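Local atomic coordinates of DNA polymerase (Pyrobaculum calidifontis, PDB entry 5MDN), a protein that probably catalyses the template-directed addition of deoxyribonucleotides to a growing DNA strand, releasing diphosphate, as a family B DNA polymerase. Residues Ile404-Leu412 and Val596-Arg604. Numbering follows the deposited sequence.
Sequences IVLEPKPGL and VLFTEAKKR
Pro408 presents CB over one face of the Phe598 ring, the two side chains crossing at about a right angle. This CB stands 4.2 Å from the ring centroid and 14° off the normal, a CH-pi contact displaced toward the rim, while CG lies 3.8 Å from Phe598 CD2. In Phe598, CG anti to the carbonyl carbon (chi1 -83°) puts the ring beside its backbone N, with one face toward Pro408 CB; the ring also meets Tyr605, and Lys602 O lies at its edge, in plane. Ala601 rests its CB 3.9 Å from Pro408 O and also touches the carboxylate of Glu407. Glu407 to Pro410 form the connection from strand 404-406, at the edge of the palm sheet, to strand 411-413, outermost in a second antiparallel sheet, where Gly411 and Phe598 form an antiparallel hydrogen-bonded pair. Phe598 N donates to Gly411 O at 3.0 Å; the return bond from Gly411 N is bent and weak. An alanine at Pro408 would keep CB over the ring but lose CG and CD, which is likely to open a gap beside Phe598 CD2 and Lys602 O. Pro410 sets CB 3.6 Å from Thr599 O, with CG over the Glu600-Ala601 peptide.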
loop_
_atom_site.group_PDB
_atom_site.type_symbol
_atom_site.label_atom_id
_atom_site.label_comp_id
_atom_site.label_asym_id
_atom_site.label_seq_id
_atom_site.Cartn_x
_atom_site.Cartn_y
_atom_site.Cartn_z
ATOM N N ILE A 404 22.224 -2.140 -7.952
ATOM C CA ILE A 404 23.402 -1.847 -7.143
ATOM C C ILE A 404 24.467 -1.160 -7.989
ATOM O O ILE A 404 24.695 -1.521 -9.152
ATOM C CB ILE A 404 23.946 -3.142 -6.515
ATOM C CG1 ILE A 404 22.871 -3.804 -5.650
ATOM C CG2 ILE A 404 25.195 -2.864 -5.688
ATOM C CD1 ILE A 404 22.502 -3.005 -4.423
ATOM N N VAL A 405 25.127 -0.159 -7.405
ATOM C CA VAL A 405 26.245 0.533 -8.036
ATOM C C VAL A 405 27.555 0.258 -7.303
ATOM O O VAL A 405 28.558 -0.101 -7.921
ATOM C CB VAL A 405 25.972 2.052 -8.132
ATOM C CG1 VAL A 405 27.194 2.781 -8.668
ATOM C CG2 VAL A 405 24.758 2.319 -9.006
ATOM N N LEU A 406 27.564 0.424 -5.980
ATOM C CA LEU A 406 28.733 0.150 -5.149
ATOM C C LEU A 406 28.353 -0.934 -4.148
ATOM O O LEU A 406 27.567 -0.685 -3.227
ATOM C CB LEU A 406 29.212 1.421 -4.445
ATOM C CG LEU A 406 30.599 1.459 -3.788
ATOM C CD1 LEU A 406 31.051 2.900 -3.615
ATOM C CD2 LEU A 406 30.621 0.745 -2.440
ATOM N N GLU A 407 28.907 -2.130 -4.326
ATOM C CA GLU A 407 28.603 -3.220 -3.411
ATOM C C GLU A 407 29.272 -2.977 -2.060
ATOM O O GLU A 407 30.443 -2.587 -2.004
ATOM C CB GLU A 407 29.050 -4.564 -3.986
ATOM C CG GLU A 407 28.232 -5.026 -5.183
ATOM C CD GLU A 407 28.513 -6.467 -5.558
ATOM O OE1 GLU A 407 28.853 -7.260 -4.654
ATOM O OE2 GLU A 407 28.385 -6.810 -6.752
ATOM N N PRO A 408 28.560 -3.198 -0.960
ATOM C CA PRO A 408 29.144 -2.983 0.366
ATOM C C PRO A 408 29.942 -4.187 0.846
ATOM O O PRO A 408 29.831 -5.300 0.327
ATOM C CB PRO A 408 27.915 -2.757 1.249
ATOM C CG PRO A 408 26.861 -3.605 0.608
ATOM C CD PRO A 408 27.149 -3.615 -0.881
ATOM N N LYS A 409 30.765 -3.937 1.863
ATOM C CA LYS A 409 31.462 -5.013 2.554
ATOM C C LYS A 409 30.608 -5.444 3.738
ATOM O O LYS A 409 30.292 -4.603 4.589
ATOM C CB LYS A 409 32.819 -4.548 3.067
ATOM C CG LYS A 409 33.666 -3.652 2.154
ATOM C CD LYS A 409 33.643 -3.975 0.671
ATOM C CE LYS A 409 34.241 -2.793 -0.091
ATOM N NZ LYS A 409 34.147 -2.922 -1.568
ATOM N N PRO A 410 30.191 -6.707 3.827
ATOM C CA PRO A 410 29.405 -7.128 4.996
ATOM C C PRO A 410 30.181 -6.896 6.285
ATOM O O PRO A 410 31.337 -7.305 6.416
ATOM C CB PRO A 410 29.157 -8.619 4.739
ATOM C CG PRO A 410 29.275 -8.775 3.260
ATOM C CD PRO A 410 30.307 -7.774 2.818
ATOM N N GLY A 411 29.535 -6.241 7.240
ATOM C CA GLY A 411 30.181 -5.937 8.498
ATOM C C GLY A 411 29.463 -4.818 9.228
ATOM O O GLY A 411 28.382 -4.379 8.833
ATOM N N LEU A 412 30.098 -4.371 10.310
ATOM C CA LEU A 412 29.536 -3.378 11.213
ATOM C C LEU A 412 30.120 -2.002 10.918
ATOM O O LEU A 412 31.332 -1.857 10.729
ATOM C CB LEU A 412 29.812 -3.765 12.668
ATOM C CG LEU A 412 29.019 -3.074 13.777
ATOM C CD1 LEU A 412 27.585 -3.567 13.796
ATOM C CD2 LEU A 412 29.688 -3.306 15.125
ATOM N N VAL A 596 25.167 0.422 11.859
ATOM C CA VAL A 596 24.559 -0.301 10.744
ATOM C C VAL A 596 25.268 -1.638 10.591
ATOM O O VAL A 596 26.489 -1.730 10.757
ATOM C CB VAL A 596 24.635 0.501 9.422
ATOM C CG1 VAL A 596 24.112 -0.321 8.251
ATOM C CG2 VAL A 596 23.856 1.790 9.530
ATOM N N LEU A 597 24.498 -2.677 10.280
ATOM C CA LEU A 597 25.019 -4.026 10.091
ATOM C C LEU A 597 24.593 -4.542 8.722
ATOM O O LEU A 597 23.410 -4.819 8.500
ATOM C CB LEU A 597 24.527 -4.951 11.199
ATOM C CG LEU A 597 24.727 -6.449 10.977
ATOM C CD1 LEU A 597 26.204 -6.807 10.922
ATOM C CD2 LEU A 597 24.023 -7.209 12.078
ATOM N N PHE A 598 25.555 -4.678 7.812
ATOM C CA PHE A 598 25.330 -5.342 6.535
ATOM C C PHE A 598 25.667 -6.820 6.685
ATOM O O PHE A 598 26.807 -7.174 7.007
ATOM C CB PHE A 598 26.176 -4.712 5.429
ATOM C CG PHE A 598 25.571 -3.475 4.823
ATOM C CD1 PHE A 598 25.841 -2.222 5.348
ATOM C CD2 PHE A 598 24.742 -3.568 3.717
ATOM C CE1 PHE A 598 25.288 -1.084 4.784
ATOM C CE2 PHE A 598 24.187 -2.437 3.148
ATOM C CZ PHE A 598 24.460 -1.193 3.683
ATOM N N THR A 599 24.678 -7.682 6.456
ATOM C CA THR A 599 24.892 -9.121 6.556
ATOM C C THR A 599 25.395 -9.723 5.250
ATOM O O THR A 599 26.199 -10.662 5.270
ATOM C CB THR A 599 23.599 -9.823 6.984
ATOM O OG1 THR A 599 22.582 -9.601 5.998
ATOM C CG2 THR A 599 23.123 -9.287 8.327
ATOM N N GLU A 600 24.938 -9.201 4.116
ATOM C CA GLU A 600 25.336 -9.690 2.807
ATOM C C GLU A 600 25.738 -8.508 1.938
ATOM O O GLU A 600 25.605 -7.347 2.331
ATOM C CB GLU A 600 24.192 -10.483 2.155
ATOM C CG GLU A 600 23.724 -11.658 3.000
ATOM C CD GLU A 600 22.400 -12.242 2.538
ATOM O OE1 GLU A 600 21.851 -11.776 1.514
ATOM O OE2 GLU A 600 21.909 -13.171 3.218
ATOM N N ALA A 601 26.228 -8.810 0.738
ATOM C CA ALA A 601 26.676 -7.769 -0.187
ATOM C C ALA A 601 25.532 -7.214 -1.023
ATOM O O ALA A 601 25.675 -6.997 -2.229
ATOM C CB ALA A 601 27.783 -8.320 -1.078
ATOM N N LYS A 602 24.381 -6.973 -0.397
ATOM C CA LYS A 602 23.221 -6.381 -1.054
ATOM C C LYS A 602 22.660 -5.293 -0.147
ATOM O O LYS A 602 23.335 -4.858 0.792
ATOM C CB LYS A 602 22.169 -7.453 -1.369
ATOM C CG LYS A 602 22.571 -8.844 -0.890
ATOM C CD LYS A 602 21.473 -9.881 -1.054
ATOM C CE LYS A 602 21.606 -10.664 -2.353
ATOM N NZ LYS A 602 20.475 -11.631 -2.515
ATOM N N LYS A 603 21.440 -4.837 -0.420
ATOM C CA LYS A 603 20.746 -3.937 0.503
ATOM C C LYS A 603 19.961 -4.753 1.533
ATOM O O LYS A 603 18.737 -4.692 1.644
ATOM C CB LYS A 603 19.850 -2.965 -0.255
ATOM C CG LYS A 603 19.294 -1.846 0.629
ATOM C CD LYS A 603 18.426 -0.855 -0.126
ATOM C CE LYS A 603 17.800 0.154 0.832
ATOM N NZ LYS A 603 18.796 1.074 1.455
ATOM N N ARG A 604 20.711 -5.543 2.292
ATOM C CA ARG A 604 20.188 -6.329 3.405
ATOM C C ARG A 604 20.925 -5.854 4.652
ATOM O O ARG A 604 22.096 -6.194 4.851
ATOM C CB ARG A 604 20.382 -7.822 3.166
ATOM C CG ARG A 604 19.955 -8.681 4.336
ATOM C CD ARG A 604 18.481 -8.476 4.602
ATOM N NE ARG A 604 17.944 -9.345 5.645
ATOM C CZ ARG A 604 17.813 -8.984 6.918
ATOM N NH1 ARG A 604 18.177 -7.770 7.312
ATOM N NH2 ARG A 604 17.313 -9.837 7.802
#